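Local coordinates for protein AxyAgu115A (Amphibacillus xylanus NBRC 15112, PDB 6NPS) that probably removes glucuronic acid side groups from glucuronoxylans as a family GH115 alpha-glucuronidase, working alongside alpha-arabinofuranosidases, at residues W142-L146 / T565-L570; I423-Y427 / N511-K515; L446-N450 / F464-A468; E458-F463 / Y485-W489. The protein carries 3 engineered substitutions. One frame throughout, in Å; residues are numbered along the deposited sequence.

All four contacts are buried. Contact 3 lies within the TIM barrel, where a strand of the parallel sheet meets the helix that follows it. Contact 4 packs the same helix, 458-469, against helix 482-494. The two touch where D466 OD2 meets Y485 OH. Contact 2 joins a loop after strand 405-410 to helix 500-519, and its N424 touches P460 of contact 4. Contact 1 encloses the other three along the chain. W142 NE1 makes a weak hydrogen bond to E458 OE2 of contact 4, and L570 packs on E458. Contact 3 is wholly apolar, and contact 4 adds one weak hydrogen bond. Contact 2 is the most polar, with a direct hydrogen bond and two water bridges. Contact 1 is a small apolar patch with one water.

Contact 1: W142-L146 / T565-L570; sequences WSGVL and TAYFAL
Loop 142-146 lies beside one turn of helix 564-596, with the V145 and A566 CA atoms closest, 5.4 Å apart. The helical segment 565-570 includes a wider pi-type turn at 568-570. W142 stays off this helix. S143 points toward the helix with chi1 in m, and its OG lies 3.5 Å from L570 CD2. Its backbone O is 4.1 Å from A566 CA. G144 has phi/psi of 63/42, a left-handed conformation that turns the loop. A water lies 3.1 Å from G144 O, to which it can donate, and accepts from A566 N at 3.0 Å. V145, chi1 t, sets CG2 3.8 Å from A566 CB and 3.7 Å from L570 CD1. The mt rotamer of L570 brings both methyls to the loop. The loop between helix 120-133 and strand 152-155 packs on the start of helix 564-596, over 400 residues on. The small A566 allows the close approach. The chemistry is a modest apolar patch with one water bridge, and S143 OG is buried without a polar partner.

Contact 2: I423-Y427 / N511-K515; sequences INSSY and NGYTK
Helix 500-519 presents residues 511-515 to the irregular loop 423-427, with T514 and Y427 closest at 5.3 Å between CA atoms. N511, chi1 t, faces the Y427 hydroxyl through two waters. One water donates to Y427 OH at 3.0 Å and to N511 OD1 at 3.0 Å. The other donates to Y427 OH at 2.8 Å and accepts from N511 ND2 at 2.8 Å. Y427, chi1 t, brings its ring to the helix, and its OH is also hydrogen-bonded to G822 O. Y513 has chi1 94°, and Y513 OH accepts a hydrogen bond from N424 ND2 at 3.0 Å. N424, chi1 t, forms an Asx turn: its OD1 accepts from S426 N at 2.9 Å. The loop follows strand 405-410 of the TIM barrel and leads into helix 428-440, with Y427 at the N-cap position. T514 points toward the loop. Its CB lies 3.4 Å from S426 O, and its OG1, hydrogen-bonded to L510 O, sits at the edge of the Y427 ring, 3.4 Å from CD1. K515 covers one face of that ring in a CH-pi contact, with CA 4.0 Å from the ring centroid. The K515 side chain, chi1-chi3 t, carries NZ to the carbonyls of G822, G824 and T826.

Contact 3: L446-N450 / F464-A468; sequences LWIVN and FLDLA
Strand 446-450 and the helical segment 464-468 run antiparallel, their axes 177° apart in direction and 9.7 Å apart at closest approach. The register pairs W447 with A468, 7.2 Å between CA atoms, and V449 with F464, 8.0 Å. W447 and V449 point toward the helix, and I448 points away. F464 is the main bump on the helix side. With chi1 t and chi2 -95°, its ring enters the hollow between W447 and V449. V449, chi1 p, lays CG1 over one ring face in a CH-pi contact, 3.8 Å from the centroid. W447 CE3 lies over the opposite face. The W447 six-membered ring and the F464 ring have centroids 5.5 Å apart and planes at 46°, an oblique pair. F464 CZ also reaches W447 CB at 3.8 Å and the backbone C of I448 at 3.9 Å. W447, chi1 m and chi2 14°, is the matching bump from the strand. Its benzo end fits beside the helix, with CZ3 3.7 Å from L467 CG and CE3 3.6 Å from A468 CB. Its NE1 is hydrogen-bonded to V443 O. The short A468 leaves room for the indole. Strand followed by antiparallel helix is the beta-alpha unit of a TIM barrel, and this strand sits between strands 170-174 and 405-410. With no polar pair between the segments, shape fit and apolar packing hold them together.

Contact 4: E458-F463 / Y485-W489; sequences ELPLSF and YTKQW
L459 is at the apolar centre. Its chi angles, t and p, place CD1 over the W489 indole, 3.6 Å from the centroid of the five-membered ring in a CH-pi contact. The same CD1 lies 4.3 Å from Y485 CE2. Beside it, F463 turns its ring edge to the Y485 face, a T-shaped pair with centroids 5.1 Å apart and planes at 73°. Chi1 t carries the Y485 and W489 rings across the gap. Toward the polar edge, W489 NE1 gives a weak hydrogen bond to S462 OG at 3.2 Å. S462, chi1 m, donates from OG to E458 O at 2.8 Å. Y485 OH lies 3.3 Å from S462 CB and is hydrogen-bonded to D466 OD2. Helical segments 458-463 and 485-489 cross at 113°, axes 11.0 Å apart, with CA pairs L459-W489 at 7.5 Å and F463-Y485 at 7.6 Å. Helix 458-469 follows barrel strand 446-450, and helix 482-494 crosses over it. Helix 428-440 covers P460, F463 and T486; helix 500-519 packs on T486 and W489.

Contact 1: W142-L146 / T565-L570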
loop_
_atom_site.group_PDB
_atom_site.type_symbol
_atom_site.label_atom_id
_atom_site.label_comp_id
_atom_site.label_asym_id
_atom_site.label_seq_id
_atom_site.Cartn_x
_atom_site.Cartn_y
_atom_site.Cartn_z
ATOM N N TRP A 142 -44.688 -2.835 -16.272
ATOM C CA TRP A 142 -43.243 -3.020 -16.210
ATOM C C TRP A 142 -42.740 -3.278 -14.788
ATOM O O TRP A 142 -41.886 -4.150 -14.577
ATOM C CB TRP A 142 -42.528 -1.807 -16.811
ATOM C CG TRP A 142 -41.073 -2.079 -16.825
ATOM C CD1 TRP A 142 -40.131 -1.605 -15.962
ATOM C CD2 TRP A 142 -40.395 -2.968 -17.720
ATOM N NE1 TRP A 142 -38.901 -2.128 -16.284
ATOM C CE2 TRP A 142 -39.037 -2.962 -17.362
ATOM C CE3 TRP A 142 -40.813 -3.741 -18.804
ATOM C CZ2 TRP A 142 -38.079 -3.720 -18.041
ATOM C CZ3 TRP A 142 -39.859 -4.486 -19.496
ATOM C CH2 TRP A 142 -38.509 -4.481 -19.091
ATOM N N SER A 143 -43.243 -2.540 -13.793
ATOM C CA SER A 143 -42.765 -2.651 -12.420
ATOM C C SER A 143 -43.833 -3.183 -11.468
ATOM O O SER A 143 -43.614 -3.203 -10.245
ATOM C CB SER A 143 -42.279 -1.286 -11.917
ATOM O OG SER A 143 -41.240 -0.769 -12.737
ATOM N N GLY A 144 -44.994 -3.574 -11.986
ATOM C CA GLY A 144 -46.074 -4.002 -11.101
ATOM C C GLY A 144 -46.588 -2.920 -10.172
ATOM O O GLY A 144 -46.844 -3.190 -9.001
ATOM N N VAL A 145 -46.750 -1.696 -10.663
ATOM C CA VAL A 145 -47.301 -0.616 -9.849
ATOM C C VAL A 145 -48.825 -0.688 -9.962
ATOM O O VAL A 145 -49.403 -0.250 -10.950
ATOM C CB VAL A 145 -46.761 0.748 -10.288
ATOM C CG1 VAL A 145 -47.364 1.875 -9.412
ATOM C CG2 VAL A 145 -45.229 0.725 -10.200
ATOM N N LEU A 146 -49.488 -1.205 -8.920
ATOM C CA LEU A 146 -50.957 -1.306 -8.943
ATOM C C LEU A 146 -51.604 0.050 -8.664
ATOM O O LEU A 146 -51.214 0.735 -7.717
ATOM C CB LEU A 146 -51.441 -2.307 -7.906
ATOM C CG LEU A 146 -51.073 -3.755 -8.212
ATOM C CD1 LEU A 146 -51.457 -4.637 -7.033
ATOM C CD2 LEU A 146 -51.732 -4.223 -9.503
ATOM N N THR A 565 -43.956 -4.943 -3.890
ATOM C CA THR A 565 -43.100 -5.217 -5.044
ATOM C C THR A 565 -42.641 -3.925 -5.721
ATOM O O THR A 565 -41.463 -3.779 -6.071
ATOM C CB THR A 565 -43.846 -6.125 -6.046
ATOM O OG1 THR A 565 -43.975 -7.448 -5.502
ATOM C CG2 THR A 565 -43.091 -6.215 -7.343
ATOM N N ALA A 566 -43.559 -2.974 -5.897
ATOM C CA ALA A 566 -43.218 -1.686 -6.500
ATOM C C ALA A 566 -42.284 -0.874 -5.617
ATOM O O ALA A 566 -41.318 -0.294 -6.107
ATOM C CB ALA A 566 -44.503 -0.898 -6.807
ATOM N N TYR A 567 -42.552 -0.800 -4.311
ATOM C CA TYR A 567 -41.602 -0.150 -3.416
ATOM C C TYR A 567 -40.208 -0.780 -3.546
ATOM O O TYR A 567 -39.195 -0.083 -3.717
ATOM C CB TYR A 567 -42.100 -0.211 -1.960
ATOM C CG TYR A 567 -41.051 0.353 -1.036
ATOM C CD1 TYR A 567 -40.729 1.709 -1.068
ATOM C CD2 TYR A 567 -40.350 -0.465 -0.171
ATOM C CE1 TYR A 567 -39.739 2.226 -0.274
ATOM C CE2 TYR A 567 -39.358 0.045 0.624
ATOM C CZ TYR A 567 -39.075 1.389 0.575
ATOM O OH TYR A 567 -38.081 1.885 1.371
ATOM N N PHE A 568 -40.142 -2.103 -3.507
ATOM C CA PHE A 568 -38.850 -2.783 -3.543
ATOM C C PHE A 568 -38.115 -2.530 -4.863
ATOM O O PHE A 568 -36.931 -2.183 -4.875
ATOM C CB PHE A 568 -39.057 -4.292 -3.348
ATOM C CG PHE A 568 -37.767 -5.033 -3.150
ATOM C CD1 PHE A 568 -37.296 -5.292 -1.867
ATOM C CD2 PHE A 568 -37.002 -5.437 -4.232
ATOM C CE1 PHE A 568 -36.084 -5.951 -1.674
ATOM C CE2 PHE A 568 -35.785 -6.075 -4.044
ATOM C CZ PHE A 568 -35.332 -6.340 -2.756
ATOM N N ALA A 569 -38.795 -2.736 -5.994
ATOM C CA ALA A 569 -38.113 -2.619 -7.277
ATOM C C ALA A 569 -37.780 -1.174 -7.634
ATOM O O ALA A 569 -36.744 -0.921 -8.254
ATOM C CB ALA A 569 -38.968 -3.247 -8.376
ATOM N N LEU A 570 -38.605 -0.210 -7.219
ATOM C CA LEU A 570 -38.394 1.173 -7.621
ATOM C C LEU A 570 -37.575 1.976 -6.615
ATOM O O LEU A 570 -36.949 2.974 -7.002
ATOM C CB LEU A 570 -39.754 1.874 -7.839
ATOM C CG LEU A 570 -40.605 1.350 -9.030
ATOM C CD1 LEU A 570 -41.960 2.057 -9.170
ATOM C CD2 LEU A 570 -39.850 1.419 -10.371
HETATM O O HOH W 1 -46.459 -3.688 -5.990
#

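Contact 2: I423-Y427 / N511-K515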
loop_
_atom_site.group_PDB
_atom_site.type_symbol
_atom_site.label_atom_id
_atom_site.label_comp_id
_atom_site.label_asym_id
_atom_site.label_seq_id
_atom_site.Cartn_x
_atom_site.Cartn_y
_atom_site.Cartn_z
ATOM N N ILE A 423 -26.896 -0.967 -11.313
ATOM C CA ILE A 423 -28.049 -0.221 -10.817
ATOM C C ILE A 423 -27.875 1.219 -11.261
ATOM O O ILE A 423 -26.742 1.713 -11.318
ATOM C CB ILE A 423 -28.159 -0.309 -9.274
ATOM C CG1 ILE A 423 -28.469 -1.712 -8.816
ATOM C CG2 ILE A 423 -29.306 0.521 -8.747
ATOM C CD1 ILE A 423 -28.678 -1.750 -7.303
ATOM N N ASN A 424 -28.987 1.895 -11.574
ATOM C CA ASN A 424 -28.996 3.334 -11.906
ATOM C C ASN A 424 -28.014 4.126 -11.045
ATOM O O ASN A 424 -28.037 4.040 -9.808
ATOM C CB ASN A 424 -30.421 3.899 -11.704
ATOM C CG ASN A 424 -30.518 5.412 -11.925
ATOM O OD1 ASN A 424 -29.873 5.959 -12.807
ATOM N ND2 ASN A 424 -31.345 6.088 -11.124
ATOM N N SER A 425 -27.164 4.932 -11.705
ATOM C CA SER A 425 -26.288 5.881 -11.024
ATOM C C SER A 425 -26.349 7.254 -11.692
ATOM O O SER A 425 -25.418 8.056 -11.540
ATOM C CB SER A 425 -24.836 5.357 -10.991
ATOM O OG SER A 425 -24.417 5.046 -12.317
ATOM N N SER A 426 -27.420 7.533 -12.447
ATOM C CA SER A 426 -27.647 8.822 -13.083
ATOM C C SER A 426 -28.549 9.720 -12.230
ATOM O O SER A 426 -29.359 9.266 -11.414
ATOM C CB SER A 426 -28.247 8.653 -14.478
ATOM O OG SER A 426 -27.412 7.771 -15.251
ATOM N N TYR A 427 -28.398 11.014 -12.435
ATOM C CA TYR A 427 -28.901 12.020 -11.494
ATOM C C TYR A 427 -29.650 13.065 -12.295
ATOM O O TYR A 427 -29.075 13.653 -13.211
ATOM C CB TYR A 427 -27.688 12.606 -10.755
ATOM C CG TYR A 427 -27.957 13.604 -9.637
ATOM C CD1 TYR A 427 -28.784 13.294 -8.595
ATOM C CD2 TYR A 427 -27.328 14.856 -9.654
ATOM C CE1 TYR A 427 -29.045 14.271 -7.559
ATOM C CE2 TYR A 427 -27.550 15.800 -8.659
ATOM C CZ TYR A 427 -28.390 15.494 -7.601
ATOM O OH TYR A 427 -28.599 16.445 -6.630
ATOM N N ASN A 511 -33.553 11.045 -4.411
ATOM C CA ASN A 511 -32.624 12.150 -4.585
ATOM C C ASN A 511 -31.305 11.851 -3.900
ATOM O O ASN A 511 -30.229 12.131 -4.446
ATOM C CB ASN A 511 -33.238 13.426 -4.023
ATOM C CG ASN A 511 -32.603 14.660 -4.597
ATOM O OD1 ASN A 511 -32.861 15.021 -5.745
ATOM N ND2 ASN A 511 -31.749 15.308 -3.814
ATOM N N GLY A 512 -31.374 11.270 -2.701
ATOM C CA GLY A 512 -30.223 10.830 -1.946
ATOM C C GLY A 512 -29.335 9.817 -2.630
ATOM O O GLY A 512 -28.141 10.081 -2.814
ATOM N N TYR A 513 -29.862 8.640 -2.993
ATOM C CA TYR A 513 -28.967 7.629 -3.545
ATOM C C TYR A 513 -28.410 8.062 -4.902
ATOM O O TYR A 513 -27.240 7.780 -5.214
ATOM C CB TYR A 513 -29.668 6.249 -3.616
ATOM C CG TYR A 513 -30.338 5.877 -4.936
ATOM C CD1 TYR A 513 -29.590 5.438 -6.029
ATOM C CD2 TYR A 513 -31.739 5.899 -5.062
ATOM C CE1 TYR A 513 -30.208 5.081 -7.239
ATOM C CE2 TYR A 513 -32.375 5.542 -6.300
ATOM C CZ TYR A 513 -31.588 5.139 -7.366
ATOM O OH TYR A 513 -32.206 4.786 -8.583
ATOM N N THR A 514 -29.200 8.782 -5.717
ATOM C CA THR A 514 -28.695 9.102 -7.052
ATOM C C THR A 514 -27.591 10.153 -7.004
ATOM O O THR A 514 -26.658 10.099 -7.828
ATOM C CB THR A 514 -29.826 9.554 -8.018
ATOM O OG1 THR A 514 -30.590 10.664 -7.478
ATOM C CG2 THR A 514 -30.766 8.391 -8.371
ATOM N N LYS A 515 -27.666 11.103 -6.061
ATOM C CA LYS A 515 -26.563 12.048 -5.888
ATOM C C LYS A 515 -25.266 11.331 -5.511
ATOM O O LYS A 515 -24.209 11.575 -6.100
ATOM C CB LYS A 515 -26.891 13.123 -4.817
ATOM C CG LYS A 515 -25.834 14.242 -4.976
ATOM C CD LYS A 515 -26.015 15.422 -4.121
ATOM C CE LYS A 515 -24.813 16.383 -4.273
ATOM N NZ LYS A 515 -24.922 17.413 -5.322
HETATM O O HOH W 2 -31.365 17.578 -6.432
HETATM O O HOH W 3 -29.670 17.166 -4.121
#

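Contact 3: L446-N450 / F464-A468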
loop_
_atom_site.group_PDB
_atom_site.type_symbol
_atom_site.label_atom_id
_atom_site.label_comp_id
_atom_site.label_asym_id
_atom_site.label_seq_id
_atom_site.Cartn_x
_atom_site.Cartn_y
_atom_site.Cartn_z
ATOM N N LEU A 446 -34.065 13.796 -32.818
ATOM C CA LEU A 446 -34.048 12.433 -32.313
ATOM C C LEU A 446 -33.288 12.409 -30.999
ATOM O O LEU A 446 -32.195 12.970 -30.916
ATOM C CB LEU A 446 -33.387 11.498 -33.355
ATOM C CG LEU A 446 -33.353 10.009 -33.021
ATOM C CD1 LEU A 446 -33.328 9.163 -34.326
ATOM C CD2 LEU A 446 -32.109 9.696 -32.232
ATOM N N TRP A 447 -33.848 11.748 -29.981
ATOM C CA TRP A 447 -33.175 11.574 -28.701
ATOM C C TRP A 447 -33.305 10.112 -28.323
ATOM O O TRP A 447 -34.428 9.605 -28.198
ATOM C CB TRP A 447 -33.807 12.398 -27.552
ATOM C CG TRP A 447 -33.520 13.859 -27.448
ATOM C CD1 TRP A 447 -32.947 14.682 -28.395
ATOM C CD2 TRP A 447 -33.840 14.696 -26.328
ATOM N NE1 TRP A 447 -32.879 15.966 -27.913
ATOM C CE2 TRP A 447 -33.433 16.004 -26.650
ATOM C CE3 TRP A 447 -34.438 14.462 -25.078
ATOM C CZ2 TRP A 447 -33.599 17.071 -25.775
ATOM C CZ3 TRP A 447 -34.595 15.550 -24.195
ATOM C CH2 TRP A 447 -34.191 16.831 -24.572
ATOM N N ILE A 448 -32.187 9.441 -28.073
ATOM C CA ILE A 448 -32.282 8.064 -27.610
ATOM C C ILE A 448 -31.278 7.857 -26.469
ATOM O O ILE A 448 -30.176 8.413 -26.489
ATOM C CB ILE A 448 -32.056 7.099 -28.796
ATOM C CG1 ILE A 448 -32.199 5.638 -28.337
ATOM C CG2 ILE A 448 -30.698 7.394 -29.487
ATOM C CD1 ILE A 448 -32.513 4.633 -29.491
ATOM N N VAL A 449 -31.658 7.080 -25.454
ATOM C CA VAL A 449 -30.757 6.844 -24.322
ATOM C C VAL A 449 -30.474 5.358 -24.186
ATOM O O VAL A 449 -31.370 4.529 -24.301
ATOM C CB VAL A 449 -31.301 7.465 -23.007
ATOM C CG1 VAL A 449 -32.775 7.008 -22.713
ATOM C CG2 VAL A 449 -30.393 7.096 -21.804
ATOM N N ASN A 450 -29.203 5.020 -23.949
ATOM C CA ASN A 450 -28.831 3.656 -23.603
ATOM C C ASN A 450 -29.234 3.355 -22.162
ATOM O O ASN A 450 -28.698 3.968 -21.220
ATOM C CB ASN A 450 -27.314 3.472 -23.782
ATOM C CG ASN A 450 -26.852 2.035 -23.585
ATOM O OD1 ASN A 450 -27.434 1.247 -22.817
ATOM N ND2 ASN A 450 -25.783 1.673 -24.302
ATOM N N PHE A 464 -36.279 11.521 -18.978
ATOM C CA PHE A 464 -35.698 11.737 -20.297
ATOM C C PHE A 464 -36.791 11.808 -21.362
ATOM O O PHE A 464 -36.827 12.744 -22.179
ATOM C CB PHE A 464 -34.720 10.593 -20.589
ATOM C CG PHE A 464 -33.948 10.729 -21.899
ATOM C CD1 PHE A 464 -34.407 10.101 -23.040
ATOM C CD2 PHE A 464 -32.732 11.395 -21.936
ATOM C CE1 PHE A 464 -33.702 10.190 -24.266
ATOM C CE2 PHE A 464 -32.011 11.516 -23.128
ATOM C CZ PHE A 464 -32.494 10.882 -24.307
ATOM N N LEU A 465 -37.744 10.877 -21.305
ATOM C CA LEU A 465 -38.833 10.857 -22.278
ATOM C C LEU A 465 -39.922 11.901 -21.980
ATOM O O LEU A 465 -40.631 12.331 -22.910
ATOM C CB LEU A 465 -39.427 9.439 -22.337
ATOM C CG LEU A 465 -38.440 8.404 -22.936
ATOM C CD1 LEU A 465 -39.026 7.014 -22.958
ATOM C CD2 LEU A 465 -38.017 8.792 -24.359
ATOM N N ASP A 466 -40.070 12.340 -20.723
ATOM C CA ASP A 466 -41.019 13.422 -20.451
ATOM C C ASP A 466 -40.451 14.738 -20.933
ATOM O O ASP A 466 -41.179 15.587 -21.450
ATOM C CB ASP A 466 -41.324 13.518 -18.945
ATOM C CG ASP A 466 -42.599 12.786 -18.550
ATOM O OD1 ASP A 466 -43.576 12.863 -19.324
ATOM O OD2 ASP A 466 -42.621 12.128 -17.466
ATOM N N LEU A 467 -39.143 14.913 -20.753
ATOM C CA LEU A 467 -38.419 16.062 -21.288
ATOM C C LEU A 467 -38.481 16.106 -22.811
ATOM O O LEU A 467 -38.738 17.168 -23.399
ATOM C CB LEU A 467 -36.962 15.991 -20.793
ATOM C CG LEU A 467 -36.064 17.173 -21.159
ATOM C CD1 LEU A 467 -36.685 18.460 -20.611
ATOM C CD2 LEU A 467 -34.649 16.934 -20.611
ATOM N N ALA A 468 -38.267 14.960 -23.475
ATOM C CA ALA A 468 -38.348 14.908 -24.938
ATOM C C ALA A 468 -39.756 15.225 -25.422
ATOM O O ALA A 468 -39.941 15.884 -26.457
ATOM C CB ALA A 468 -37.935 13.521 -25.474
#

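Contact 4: E458-F463 / Y485-W489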
loop_
_atom_site.group_PDB
_atom_site.type_symbol
_atom_site.label_atom_id
_atom_site.label_comp_id
_atom_site.label_asym_id
_atom_site.label_seq_id
_atom_site.Cartn_x
_atom_site.Cartn_y
_atom_site.Cartn_z
ATOM N N GLU A 458 -35.976 3.379 -14.257
ATOM C CA GLU A 458 -37.316 3.877 -14.567
ATOM C C GLU A 458 -37.459 5.369 -14.272
ATOM O O GLU A 458 -38.091 6.085 -15.045
ATOM C CB GLU A 458 -38.383 3.086 -13.804
ATOM C CG GLU A 458 -38.479 1.607 -14.181
ATOM C CD GLU A 458 -37.489 0.719 -13.404
ATOM O OE1 GLU A 458 -36.725 1.250 -12.558
ATOM O OE2 GLU A 458 -37.474 -0.513 -13.648
ATOM N N LEU A 459 -36.883 5.875 -13.164
ATOM C CA LEU A 459 -37.017 7.315 -12.910
ATOM C C LEU A 459 -36.290 8.153 -13.961
ATOM O O LEU A 459 -36.918 9.043 -14.557
ATOM C CB LEU A 459 -36.520 7.654 -11.493
ATOM C CG LEU A 459 -36.395 9.153 -11.189
ATOM C CD1 LEU A 459 -37.798 9.730 -11.098
ATOM C CD2 LEU A 459 -35.657 9.422 -9.883
ATOM N N PRO A 460 -34.998 7.937 -14.253
ATOM C CA PRO A 460 -34.355 8.794 -15.265
ATOM C C PRO A 460 -34.866 8.545 -16.690
ATOM O O PRO A 460 -34.867 9.488 -17.494
ATOM C CB PRO A 460 -32.864 8.469 -15.112
ATOM C CG PRO A 460 -32.814 7.130 -14.514
ATOM C CD PRO A 460 -34.054 7.014 -13.625
ATOM N N LEU A 461 -35.339 7.339 -17.006
ATOM C CA LEU A 461 -35.963 7.110 -18.313
ATOM C C LEU A 461 -37.284 7.867 -18.429
ATOM O O LEU A 461 -37.588 8.455 -19.470
ATOM C CB LEU A 461 -36.166 5.598 -18.548
ATOM C CG LEU A 461 -36.916 5.244 -19.868
ATOM C CD1 LEU A 461 -36.113 5.770 -21.060
ATOM C CD2 LEU A 461 -37.182 3.728 -19.980
ATOM N N SER A 462 -38.103 7.839 -17.375
ATOM C CA SER A 462 -39.347 8.603 -17.388
ATOM C C SER A 462 -39.044 10.088 -17.614
ATOM O O SER A 462 -39.705 10.759 -18.416
ATOM C CB SER A 462 -40.108 8.382 -16.064
ATOM O OG SER A 462 -40.582 7.046 -15.879
ATOM N N PHE A 463 -38.024 10.604 -16.913
ATOM C CA PHE A 463 -37.659 12.009 -17.027
ATOM C C PHE A 463 -37.184 12.347 -18.439
ATOM O O PHE A 463 -37.576 13.367 -19.017
ATOM C CB PHE A 463 -36.566 12.347 -15.990
ATOM C CG PHE A 463 -36.118 13.787 -16.095
ATOM C CD1 PHE A 463 -37.001 14.794 -15.785
ATOM C CD2 PHE A 463 -34.857 14.115 -16.588
ATOM C CE1 PHE A 463 -36.657 16.132 -15.945
ATOM C CE2 PHE A 463 -34.483 15.465 -16.730
ATOM C CZ PHE A 463 -35.396 16.465 -16.407
ATOM N N TYR A 485 -40.193 17.326 -10.476
ATOM C CA TYR A 485 -40.451 16.149 -11.313
ATOM C C TYR A 485 -40.418 14.885 -10.463
ATOM O O TYR A 485 -41.309 14.029 -10.555
ATOM C CB TYR A 485 -39.419 16.002 -12.444
ATOM C CG TYR A 485 -39.795 14.803 -13.319
ATOM C CD1 TYR A 485 -40.656 14.961 -14.379
ATOM C CD2 TYR A 485 -39.323 13.502 -13.026
ATOM C CE1 TYR A 485 -41.053 13.860 -15.182
ATOM C CE2 TYR A 485 -39.702 12.414 -13.788
ATOM C CZ TYR A 485 -40.562 12.597 -14.866
ATOM O OH TYR A 485 -40.935 11.525 -15.627
ATOM N N THR A 486 -39.395 14.765 -9.608
ATOM C CA THR A 486 -39.255 13.565 -8.789
ATOM C C THR A 486 -40.474 13.392 -7.911
ATOM O O THR A 486 -41.053 12.299 -7.836
ATOM C CB THR A 486 -37.966 13.656 -7.961
ATOM O OG1 THR A 486 -36.882 13.900 -8.858
ATOM C CG2 THR A 486 -37.651 12.363 -7.177
ATOM N N LYS A 487 -40.929 14.487 -7.286
ATOM C CA LYS A 487 -42.070 14.371 -6.394
ATOM C C LYS A 487 -43.314 13.987 -7.162
ATOM O O LYS A 487 -44.135 13.213 -6.667
ATOM C CB LYS A 487 -42.289 15.681 -5.636
ATOM C CG LYS A 487 -41.111 15.987 -4.712
ATOM C CD LYS A 487 -41.391 17.289 -3.933
ATOM C CE LYS A 487 -40.553 17.331 -2.656
ATOM N NZ LYS A 487 -39.401 18.261 -2.720
ATOM N N GLN A 488 -43.500 14.554 -8.355
ATOM C CA GLN A 488 -44.630 14.132 -9.178
ATOM C C GLN A 488 -44.503 12.670 -9.595
ATOM O O GLN A 488 -45.520 11.950 -9.712
ATOM C CB GLN A 488 -44.750 15.035 -10.420
ATOM C CG GLN A 488 -45.344 16.389 -10.018
ATOM C CD GLN A 488 -45.421 17.410 -11.146
ATOM O OE1 GLN A 488 -45.812 17.096 -12.274
ATOM N NE2 GLN A 488 -45.065 18.653 -10.829
ATOM N N TRP A 489 -43.281 12.217 -9.848
ATOM C CA TRP A 489 -43.101 10.821 -10.216
ATOM C C TRP A 489 -43.422 9.907 -9.029
ATOM O O TRP A 489 -44.033 8.852 -9.208
ATOM C CB TRP A 489 -41.670 10.616 -10.710
ATOM C CG TRP A 489 -41.344 9.270 -11.265
ATOM C CD1 TRP A 489 -41.447 8.863 -12.597
ATOM C CD2 TRP A 489 -40.778 8.162 -10.545
ATOM N NE1 TRP A 489 -40.999 7.563 -12.715
ATOM C CE2 TRP A 489 -40.585 7.111 -11.481
ATOM C CE3 TRP A 489 -40.412 7.957 -9.192
ATOM C CZ2 TRP A 489 -40.056 5.866 -11.107
ATOM C CZ3 TRP A 489 -39.912 6.726 -8.817
ATOM C CH2 TRP A 489 -39.728 5.689 -9.772
#